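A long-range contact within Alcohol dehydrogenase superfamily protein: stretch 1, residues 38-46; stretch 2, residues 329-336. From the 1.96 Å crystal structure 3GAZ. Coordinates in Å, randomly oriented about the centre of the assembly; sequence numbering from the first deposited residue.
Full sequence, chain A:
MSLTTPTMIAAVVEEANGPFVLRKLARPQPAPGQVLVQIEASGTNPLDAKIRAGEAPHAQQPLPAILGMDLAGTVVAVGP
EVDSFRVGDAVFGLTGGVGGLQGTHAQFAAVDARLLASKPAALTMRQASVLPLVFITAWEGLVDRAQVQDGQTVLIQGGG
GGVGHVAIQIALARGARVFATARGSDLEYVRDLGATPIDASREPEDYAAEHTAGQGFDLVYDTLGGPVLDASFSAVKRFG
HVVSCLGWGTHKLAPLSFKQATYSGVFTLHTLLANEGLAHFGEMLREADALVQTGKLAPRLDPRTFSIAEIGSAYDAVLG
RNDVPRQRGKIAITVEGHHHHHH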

# COMPACT_ATOMS: atom_id res chain seq x y z
N GLN A 38 -4.16 -18.67 -10.32
CA GLN A 38 -5.50 -19.13 -10.04
C GLN A 38 -5.30 -19.73 -8.66
O GLN A 38 -4.65 -20.76 -8.51
CB GLN A 38 -5.93 -20.20 -11.03
CG GLN A 38 -7.32 -20.74 -10.78
CD GLN A 38 -7.83 -21.57 -11.94
OE1 GLN A 38 -7.17 -22.50 -12.39
NE2 GLN A 38 -9.02 -21.23 -12.43
N ILE A 39 -5.83 -19.05 -7.65
CA ILE A 39 -5.67 -19.48 -6.26
C ILE A 39 -6.54 -20.66 -5.87
O ILE A 39 -7.77 -20.61 -6.00
CB ILE A 39 -5.96 -18.30 -5.30
CG1 ILE A 39 -5.00 -17.13 -5.62
CG2 ILE A 39 -5.80 -18.75 -3.86
CD1 ILE A 39 -5.28 -15.86 -4.83
N GLU A 40 -5.91 -21.73 -5.40
CA GLU A 40 -6.63 -22.92 -4.98
C GLU A 40 -6.76 -23.00 -3.46
O GLU A 40 -7.73 -23.55 -2.94
CB GLU A 40 -5.94 -24.17 -5.56
CG GLU A 40 -6.03 -24.21 -7.09
CD GLU A 40 -5.33 -25.41 -7.72
OE1 GLU A 40 -5.54 -26.54 -7.25
OE2 GLU A 40 -4.59 -25.21 -8.70
N ALA A 41 -5.79 -22.44 -2.75
CA ALA A 41 -5.80 -22.42 -1.29
C ALA A 41 -5.20 -21.11 -0.79
O ALA A 41 -4.18 -20.64 -1.30
CB ALA A 41 -5.01 -23.61 -0.74
N SER A 42 -5.86 -20.53 0.21
CA SER A 42 -5.43 -19.27 0.81
C SER A 42 -5.06 -19.54 2.28
O SER A 42 -5.88 -20.03 3.06
CB SER A 42 -6.57 -18.25 0.73
OG SER A 42 -6.23 -17.01 1.34
N GLY A 43 -3.82 -19.22 2.64
CA GLY A 43 -3.37 -19.45 4.00
C GLY A 43 -3.68 -18.26 4.90
O GLY A 43 -3.35 -17.13 4.56
N THR A 44 -4.30 -18.52 6.05
CA THR A 44 -4.65 -17.46 6.98
C THR A 44 -3.53 -17.15 7.96
O THR A 44 -2.61 -17.94 8.14
CB THR A 44 -5.91 -17.80 7.81
OG1 THR A 44 -5.60 -18.86 8.73
CG2 THR A 44 -7.05 -18.25 6.90
N ASN A 45 -3.62 -15.98 8.59
CA ASN A 45 -2.65 -15.57 9.59
C ASN A 45 -3.35 -14.62 10.55
O ASN A 45 -4.22 -13.86 10.15
CB ASN A 45 -1.44 -14.88 8.96
CG ASN A 45 -0.54 -15.84 8.18
OD1 ASN A 45 -0.53 -15.85 6.95
ND2 ASN A 45 0.23 -16.65 8.91
N PRO A 46 -2.98 -14.67 11.84
CA PRO A 46 -3.59 -13.80 12.85
C PRO A 46 -3.64 -12.33 12.43
O PRO A 46 -4.62 -11.64 12.69
CB PRO A 46 -2.71 -14.03 14.07
CG PRO A 46 -2.30 -15.46 13.92
CD PRO A 46 -1.95 -15.53 12.45
N GLY A 329 -2.31 -25.96 14.53
CA GLY A 329 -1.54 -25.89 13.30
C GLY A 329 -2.19 -24.67 12.66
O GLY A 329 -2.88 -23.93 13.36
N LYS A 330 -2.02 -24.46 11.37
CA LYS A 330 -2.62 -23.29 10.74
C LYS A 330 -3.89 -23.61 9.96
O LYS A 330 -4.18 -24.77 9.65
CB LYS A 330 -1.57 -22.60 9.85
CG LYS A 330 -0.39 -22.03 10.66
CD LYS A 330 0.67 -21.36 9.79
CE LYS A 330 0.08 -20.25 8.92
NZ LYS A 330 -0.58 -19.19 9.73
N ILE A 331 -4.66 -22.57 9.66
CA ILE A 331 -5.92 -22.70 8.94
C ILE A 331 -5.78 -22.28 7.49
O ILE A 331 -5.23 -21.21 7.19
CB ILE A 331 -7.02 -21.80 9.57
CG1 ILE A 331 -7.27 -22.21 11.03
CG2 ILE A 331 -8.31 -21.90 8.75
CD1 ILE A 331 -7.89 -23.58 11.20
N ALA A 332 -6.27 -23.12 6.58
CA ALA A 332 -6.21 -22.84 5.16
C ALA A 332 -7.63 -22.78 4.59
O ALA A 332 -8.50 -23.57 4.97
CB ALA A 332 -5.41 -23.91 4.44
N ILE A 333 -7.85 -21.84 3.69
CA ILE A 333 -9.14 -21.68 3.05
C ILE A 333 -9.03 -22.30 1.67
O ILE A 333 -8.08 -22.01 0.94
CB ILE A 333 -9.49 -20.18 2.87
CG1 ILE A 333 -9.62 -19.51 4.23
CG2 ILE A 333 -10.77 -20.05 2.05
CD1 ILE A 333 -9.56 -17.99 4.16
N THR A 334 -9.98 -23.15 1.32
CA THR A 334 -9.97 -23.77 -0.00
C THR A 334 -10.76 -22.88 -0.94
O THR A 334 -11.99 -22.79 -0.84
CB THR A 334 -10.60 -25.17 0.00
OG1 THR A 334 -9.87 -26.02 0.89
CG2 THR A 334 -10.58 -25.75 -1.40
N VAL A 335 -10.06 -22.21 -1.85
CA VAL A 335 -10.69 -21.32 -2.82
C VAL A 335 -11.21 -22.11 -4.01
O VAL A 335 -12.35 -21.93 -4.43
CB VAL A 335 -9.69 -20.25 -3.32
CG1 VAL A 335 -10.30 -19.45 -4.46
CG2 VAL A 335 -9.30 -19.32 -2.17
N GLU A 336 -10.36 -22.98 -4.55
CA GLU A 336 -10.73 -23.80 -5.69
C GLU A 336 -10.23 -25.22 -5.45
O GLU A 336 -11.06 -26.11 -5.18
CB GLU A 336 -10.12 -23.24 -6.96
O HOH W 1 -3.35 -19.77 10.52

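Antiparallel strands are held in register by their own backbones, and the polar groups left over where the ladder runs out must find partners by other means. The contact between residues 38-46 and 329-336 of this alcohol dehydrogenase superfamily protein illustrates both halves of that principle, and it joins residues at least 285 positions apart in sequence.

The core of the ladder is the pair S42 and I333, which exchange two nearly linear hydrogen bonds: I333 N donates to S42 O at 2.7 Å, and S42 N donates to I333 O at 2.8 Å. Such a closed ring of reciprocal bonds is the signature of a hydrogen-bonded antiparallel pair. The neighbouring pairs, A41 with T334 and G43 with A332, are non-hydrogen-bonded, and their CA atoms lie closer, at 4.6 Å against 5.0 Å for S42 and I333. Here the backbones approach through weaker CA-H...O contacts, with A41 CA 3.2 Å from I333 O and A332 CA 3.5 Å from S42 O, so the carbonyls at the centre of the ladder serve twice. The strand directions differ by 158°, close to fully antiparallel.

Beyond the central pair, each end is closed differently. At one, E40 O accepts from two successive amides, V335 N at 2.9 Å and E336 N at 3.1 Å; the second bond is the straighter, 165° against 135° at the hydrogen. At the other, I331 O receives both T44 N, at 3.1 Å, and T44 OG1, at 2.8 Å, so a single threonine supplies backbone and side-chain donors to the same carbonyl.

The lysine next to this site extends the network. K330 NZ donates to T44 O at 2.9 Å, the side chain folding back through p rotamers at chi3 and chi4 to bring a charged amine to a backbone oxygen. A buried amine needs several acceptors, and water 1 provides another, 2.9 Å from K330 NZ. The same water donates to T44 OG1 at 3.0 Å and accepts from I331 N at 3.2 Å. It thereby links the two stretches and satisfies an amide that the ladder leaves free, while T44 OG1 acts as donor to I331 O and acceptor from the water.

Apolar packing fills in around this polar frame. S42 and I333 direct their side chains to one face of the sheet, where their CB atoms are 4.1 Å apart; A41, A332 and T334 point to the opposite face. I333 CD1 reaches to 3.7 Å from T44 CG2, so the methyl of the threonine packs while its hydroxyl bonds. V335, whose CB points toward the first stretch, extends the apolar contact past the ladder: its CG2 lies 3.9 Å from I39 CG2 and 4.1 Å from S42 CB. Altogether 579 Å² is buried, summed over both stretches, by a contact in which backbone bonds set the register and also close the end at E40, while at the other end the side chains of T44 and K330 and a water add to them.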